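Local coordinates for protein rubber oxygenase (Streptomyces sp., PDB 5O1L) that cleaves the carbon chain of natural and synthetic rubber, poly(cis-1,4-isoprene), by adding oxygen to its double bonds, using a non-covalently bound heme b, at residues 33-38 with 283-288; 49-54 with 272-277. All blocks are in the same frame, centred on the assembly; numbering follows the deposited sequence.

Contact 1: 33-38 with 283-288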
loop_
_atom_site.group_PDB
_atom_site.type_symbol
_atom_site.label_atom_id
_atom_site.label_comp_id
_atom_site.label_asym_id
_atom_site.label_seq_id
_atom_site.Cartn_x
_atom_site.Cartn_y
_atom_site.Cartn_z
ATOM N N LEU A 33 -13.663 14.204 18.260
ATOM C CA LEU A 33 -13.243 13.054 19.055
ATOM C C LEU A 33 -11.877 12.603 18.609
ATOM O O LEU A 33 -11.425 12.892 17.469
ATOM C CB LEU A 33 -14.179 11.876 18.931
ATOM C CG LEU A 33 -15.626 12.104 19.307
ATOM C CD1 LEU A 33 -16.252 10.712 19.290
ATOM C CD2 LEU A 33 -15.748 12.681 20.728
ATOM N N TRP A 34 -11.174 11.935 19.476
ATOM C CA TRP A 34 -9.866 11.382 19.166
ATOM C C TRP A 34 -9.955 10.579 17.842
ATOM O O TRP A 34 -10.889 9.759 17.655
ATOM C CB TRP A 34 -9.473 10.361 20.240
ATOM C CG TRP A 34 -8.149 9.799 20.237
ATOM C CD1 TRP A 34 -7.007 10.362 19.823
ATOM C CD2 TRP A 34 -7.763 8.528 20.757
ATOM N NE1 TRP A 34 -5.935 9.521 20.007
ATOM C CE2 TRP A 34 -6.403 8.396 20.591
ATOM C CE3 TRP A 34 -8.465 7.486 21.325
ATOM C CZ2 TRP A 34 -5.723 7.283 21.000
ATOM C CZ3 TRP A 34 -7.794 6.424 21.752
ATOM C CH2 TRP A 34 -6.450 6.294 21.560
ATOM N N THR A 35 -8.925 10.762 17.033
ATOM C CA THR A 35 -8.913 10.025 15.739
ATOM C C THR A 35 -8.870 8.501 15.904
ATOM O O THR A 35 -9.319 7.790 15.010
ATOM C CB THR A 35 -7.770 10.576 14.909
ATOM O OG1 THR A 35 -7.983 10.199 13.537
ATOM C CG2 THR A 35 -6.472 10.073 15.273
ATOM N N TRP A 36 -8.340 8.010 17.043
ATOM C CA TRP A 36 -8.255 6.599 17.335
ATOM C C TRP A 36 -9.370 6.066 18.179
ATOM O O TRP A 36 -9.234 4.943 18.683
ATOM C CB TRP A 36 -6.866 6.157 17.718
ATOM C CG TRP A 36 -5.829 6.560 16.828
ATOM C CD1 TRP A 36 -4.794 7.372 17.078
ATOM C CD2 TRP A 36 -5.621 6.066 15.468
ATOM N NE1 TRP A 36 -3.909 7.416 15.995
ATOM C CE2 TRP A 36 -4.418 6.621 14.995
ATOM C CE3 TRP A 36 -6.320 5.153 14.659
ATOM C CZ2 TRP A 36 -3.929 6.381 13.705
ATOM C CZ3 TRP A 36 -5.797 4.904 13.396
ATOM C CH2 TRP A 36 -4.615 5.474 12.957
ATOM N N SER A 37 -10.417 6.855 18.313
ATOM C CA SER A 37 -11.587 6.482 19.128
ATOM C C SER A 37 -12.100 5.188 18.444
ATOM O O SER A 37 -12.288 5.174 17.210
ATOM C CB SER A 37 -12.702 7.442 19.009
ATOM O OG SER A 37 -13.738 6.901 19.779
ATOM N N PRO A 38 -12.443 4.173 19.195
ATOM C CA PRO A 38 -13.100 3.053 18.542
ATOM C C PRO A 38 -14.450 3.411 17.944
ATOM O O PRO A 38 -14.953 2.673 17.075
ATOM C CB PRO A 38 -13.357 2.068 19.737
ATOM C CG PRO A 38 -12.413 2.455 20.808
ATOM C CD PRO A 38 -12.126 3.899 20.623
ATOM N N ASN A 283 -11.304 9.988 5.628
ATOM C CA ASN A 283 -10.829 11.217 5.052
ATOM C C ASN A 283 -10.382 12.193 6.164
ATOM O O ASN A 283 -9.340 12.803 6.057
ATOM C CB ASN A 283 -11.910 11.863 4.191
ATOM C CG ASN A 283 -12.163 11.125 2.888
ATOM O OD1 ASN A 283 -11.270 10.482 2.407
ATOM N ND2 ASN A 283 -13.322 11.221 2.353
ATOM N N ALA A 284 -11.165 12.180 7.245
ATOM C CA ALA A 284 -10.763 13.057 8.358
ATOM C C ALA A 284 -9.495 12.589 9.044
ATOM O O ALA A 284 -8.626 13.389 9.358
ATOM C CB ALA A 284 -11.900 13.121 9.334
ATOM N N GLN A 285 -9.353 11.285 9.197
ATOM C CA GLN A 285 -8.159 10.717 9.793
ATOM C C GLN A 285 -6.891 10.972 8.979
ATOM O O GLN A 285 -5.864 11.326 9.524
ATOM C CB GLN A 285 -8.333 9.278 10.128
ATOM C CG GLN A 285 -7.160 8.627 10.811
ATOM C CD GLN A 285 -7.480 7.263 11.244
ATOM O OE1 GLN A 285 -7.375 6.287 10.507
ATOM N NE2 GLN A 285 -8.052 7.151 12.446
ATOM N N SER A 286 -6.957 10.781 7.667
ATOM C CA SER A 286 -5.806 11.029 6.806
ATOM C C SER A 286 -5.252 12.446 6.996
ATOM O O SER A 286 -4.041 12.608 7.058
ATOM C CB SER A 286 -6.238 10.774 5.399
ATOM O OG SER A 286 -5.069 10.984 4.546
ATOM N N LYS A 287 -6.157 13.419 7.130
ATOM C CA LYS A 287 -5.696 14.801 7.303
ATOM C C LYS A 287 -4.896 14.970 8.570
ATOM O O LYS A 287 -3.987 15.790 8.583
ATOM C CB LYS A 287 -6.890 15.746 7.305
ATOM C CG LYS A 287 -7.462 15.930 5.954
ATOM C CD LYS A 287 -8.727 16.829 5.991
ATOM C CE LYS A 287 -9.306 17.032 4.588
ATOM N NZ LYS A 287 -10.002 15.820 4.022
ATOM N N GLN A 288 -5.205 14.206 9.612
ATOM C CA GLN A 288 -4.536 14.333 10.883
ATOM C C GLN A 288 -3.319 13.452 11.015
ATOM O O GLN A 288 -2.371 13.778 11.720
ATOM C CB GLN A 288 -5.481 13.961 11.991
ATOM C CG GLN A 288 -5.199 14.673 13.286
ATOM C CD GLN A 288 -6.272 14.303 14.274
ATOM O OE1 GLN A 288 -7.406 14.792 14.236
ATOM N NE2 GLN A 288 -5.930 13.432 15.126
HETATM O O HOH W 1 -9.210 14.849 16.903
HETATM O O HOH W 2 -7.313 13.104 17.377
#
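Gln285 reaches from helix 279-289 to Thr35 and Trp36 with a straight side chain. Gln285 CB lies 3.5 Å from Thr35 OG1, and its CG also rests against that hydroxyl. CG is anti to the backbone N (chi1 -177°) and the chain stays extended beyond it, which carries the amide across to the Trp36 ring. There Gln285 CD sits 3.6 Å from Trp36 CZ3. OE1 lies near Trp36 CZ3 and CH2, and His232 of helix 224-244 is its hydrogen-bond partner. Gln285 NE2 donates to Thr35 OG1 at 3.2 Å, with the hydroxyl in the amide plane. Gln285 NE2 is also 2.9 Å from Thr35 O and stands over one face of the Trp36 indole, toward its rim. Ring and amide planes are 44° apart.

Residues Trp34 to Ser37 form a type I beta turn, closed by a hydrogen bond from Ser37 N to Trp34 O. The turn belongs to the N-terminal loop before helix 59-68 and sits against a helix of the catalytic domain. With an alanine in place of Gln285, Thr35 OG1 and His232 would probably lose a shared partner and the indole face its amide cover.

Gln288, about one helical turn on, brings Gln288 NE2 to 3.4 Å from Thr35 CB. Two waters link its amide to the loop backbone: one joins Gln288 OE1 to Leu33 O, the other joins Gln288 NE2 to Thr35 N.

Contact 2: 49-54 with 272-277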
loop_
_atom_site.group_PDB
_atom_site.type_symbol
_atom_site.label_atom_id
_atom_site.label_comp_id
_atom_site.label_asym_id
_atom_site.label_seq_id
_atom_site.Cartn_x
_atom_site.Cartn_y
_atom_site.Cartn_z
ATOM N N VAL A 49 -7.198 2.353 23.114
ATOM C CA VAL A 49 -5.756 2.087 23.323
ATOM C C VAL A 49 -4.994 2.767 22.249
ATOM O O VAL A 49 -5.337 2.608 21.075
ATOM C CB VAL A 49 -5.450 0.564 23.317
ATOM C CG1 VAL A 49 -3.957 0.381 23.408
ATOM C CG2 VAL A 49 -6.175 -0.129 24.458
ATOM N N ASP A 50 -3.984 3.553 22.540
ATOM C CA ASP A 50 -3.208 4.245 21.519
ATOM C C ASP A 50 -2.440 3.274 20.584
ATOM O O ASP A 50 -1.547 2.536 21.025
ATOM C CB ASP A 50 -2.196 5.121 22.249
ATOM C CG ASP A 50 -1.384 6.015 21.341
ATOM O OD1 ASP A 50 -1.495 5.986 20.115
ATOM O OD2 ASP A 50 -0.529 6.732 21.951
ATOM N N PRO A 51 -2.768 3.311 19.281
ATOM C CA PRO A 51 -2.150 2.370 18.361
ATOM C C PRO A 51 -0.692 2.635 18.050
ATOM O O PRO A 51 -0.042 1.790 17.410
ATOM C CB PRO A 51 -3.013 2.480 17.125
ATOM C CG PRO A 51 -3.537 3.877 17.151
ATOM C CD PRO A 51 -3.728 4.178 18.605
ATOM N N GLU A 52 -0.146 3.748 18.543
ATOM C CA GLU A 52 1.314 3.951 18.511
ATOM C C GLU A 52 2.054 2.907 19.325
ATOM O O GLU A 52 3.252 2.710 19.108
ATOM C CB GLU A 52 1.679 5.383 18.970
ATOM C CG GLU A 52 1.214 6.396 17.966
ATOM C CD GLU A 52 2.133 6.591 16.798
ATOM O OE1 GLU A 52 3.322 6.120 16.889
ATOM O OE2 GLU A 52 1.729 7.276 15.828
ATOM N N TYR A 53 1.367 2.269 20.273
ATOM C CA TYR A 53 1.983 1.303 21.171
ATOM C C TYR A 53 1.371 -0.054 21.124
ATOM O O TYR A 53 1.339 -0.808 22.079
ATOM C CB TYR A 53 2.028 1.878 22.605
ATOM C CG TYR A 53 2.791 3.184 22.697
ATOM C CD1 TYR A 53 4.176 3.182 22.814
ATOM C CD2 TYR A 53 2.150 4.396 22.668
ATOM C CE1 TYR A 53 4.893 4.351 22.996
ATOM C CE2 TYR A 53 2.839 5.588 22.842
ATOM C CZ TYR A 53 4.214 5.563 22.982
ATOM O OH TYR A 53 4.923 6.739 23.127
ATOM N N VAL A 54 0.865 -0.372 19.929
ATOM C CA VAL A 54 0.296 -1.674 19.625
ATOM C C VAL A 54 0.963 -2.160 18.351
ATOM O O VAL A 54 1.086 -1.422 17.378
ATOM C CB VAL A 54 -1.242 -1.617 19.480
ATOM C CG1 VAL A 54 -1.827 -2.969 19.171
ATOM C CG2 VAL A 54 -1.935 -0.988 20.707
ATOM N N ASP A 272 -9.605 -4.247 14.295
ATOM C CA ASP A 272 -10.801 -3.594 13.799
ATOM C C ASP A 272 -11.051 -2.297 14.519
ATOM O O ASP A 272 -11.771 -1.451 13.945
ATOM C CB ASP A 272 -12.003 -4.496 13.915
ATOM C CG ASP A 272 -11.955 -5.717 13.023
ATOM O OD1 ASP A 272 -11.043 -5.738 12.123
ATOM O OD2 ASP A 272 -12.836 -6.605 13.192
ATOM N N GLU A 273 -10.537 -2.107 15.721
ATOM C CA GLU A 273 -10.718 -0.859 16.437
ATOM C C GLU A 273 -9.956 0.330 15.836
ATOM O O GLU A 273 -10.221 1.454 16.241
ATOM C CB GLU A 273 -10.192 -1.014 17.898
ATOM C CG GLU A 273 -10.994 -1.983 18.694
ATOM C CD GLU A 273 -10.434 -2.286 20.081
ATOM O OE1 GLU A 273 -9.411 -1.668 20.523
ATOM O OE2 GLU A 273 -11.073 -3.170 20.724
ATOM N N TYR A 274 -9.092 0.070 14.857
ATOM C CA TYR A 274 -8.321 1.119 14.182
ATOM C C TYR A 274 -8.652 1.292 12.712
ATOM O O TYR A 274 -8.090 2.154 12.034
ATOM C CB TYR A 274 -6.779 0.916 14.361
ATOM C CG TYR A 274 -6.404 0.766 15.828
ATOM C CD1 TYR A 274 -6.794 1.647 16.782
ATOM C CD2 TYR A 274 -5.700 -0.337 16.209
ATOM C CE1 TYR A 274 -6.413 1.504 18.090
ATOM C CE2 TYR A 274 -5.330 -0.534 17.523
ATOM C CZ TYR A 274 -5.707 0.419 18.433
ATOM O OH TYR A 274 -5.332 0.248 19.794
ATOM N N ILE A 275 -9.494 0.454 12.164
ATOM C CA ILE A 275 -9.853 0.552 10.725
ATOM C C ILE A 275 -11.055 1.468 10.578
ATOM O O ILE A 275 -12.065 1.243 11.238
ATOM C CB ILE A 275 -10.218 -0.863 10.167
ATOM C CG1 ILE A 275 -9.096 -1.887 10.415
ATOM C CG2 ILE A 275 -10.610 -0.759 8.714
ATOM C CD1 ILE A 275 -9.476 -3.287 10.072
ATOM N N PRO A 276 -10.979 2.520 9.779
ATOM C CA PRO A 276 -12.136 3.413 9.659
ATOM C C PRO A 276 -13.333 2.752 9.098
ATOM O O PRO A 276 -13.229 1.978 8.153
ATOM C CB PRO A 276 -11.688 4.570 8.741
ATOM C CG PRO A 276 -10.358 4.169 8.266
ATOM C CD PRO A 276 -9.862 2.923 8.937
ATOM N N ALA A 277 -14.519 3.047 9.651
ATOM C CA ALA A 277 -15.745 2.395 9.189
ATOM C C ALA A 277 -16.376 2.993 7.924
ATOM O O ALA A 277 -17.079 2.298 7.204
ATOM C CB ALA A 277 -16.864 2.393 10.271
HETATM O O HOH W 3 -8.680 0.884 20.995
#
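Tyr274 OH donates a 2.7 Å hydrogen bond to Val49 O, the one direct hydrogen bond between 49-54 and 272-277. The hydroxyl comes from above the carbonyl plane, 47° out of it. Two loops meet here: the one before helix 59-68, with a short 3-10 segment at residues 51-52, and the one between helices 251-267 and 279-289. Asp50 opens the 3-10 segment with an Asx turn, its OD1 accepting from Glu52 N.

Tyr274 carries most of the contact. Its CG is anti to the carbonyl carbon (chi1 -53°), which lays the ring face against Pro51 and sends its hydroxyl to Val49. Pro51 CB stands over the Tyr274 ring centre, 3.6 Å from the centroid and 9° off the normal. This is a CH-pi contact. Pro51 CG lies farther toward the CD1 and CE1 side. Val54 CG2 is 3.7 Å from Tyr274 OH, and Val49 CB approaches it too, so two valine side chains pack on the oxygen.

Backbone hydrogen bonds tie Pro51 to Ala225 and Val54 to Gln224 of helix 224-244. Glu52 forms a salt bridge with Arg147. On the exposed side, at Val49, a water accepts from Val49 N at 3.0 Å and donates to Glu273 OE1 at 2.7 Å.

How the contacts relate
Both contacts hold the N-terminal loop before helix 59-68 against later parts of the chain, and their centres are 10 Å apart. Both are partly buried, each with buried side chains on one part and a water bridge on another. Contact 1 sets a turn on a helix through glutamine amides. Contact 2 sets loop on loop through a tyrosine, with a CH-pi contact and one direct hydrogen bond. Trp36 joins them: Trp36 CD2 packs on Pro51 CG at 3.5 Å, and its CZ3 lies near Tyr274 O. Trp34 CH2 packs beside Val49 and Asp50. Neither contact touches the heme. The Trp36 side chain is about 11 Å from the heme. The Pro51 side chain is about 12 Å from the heme.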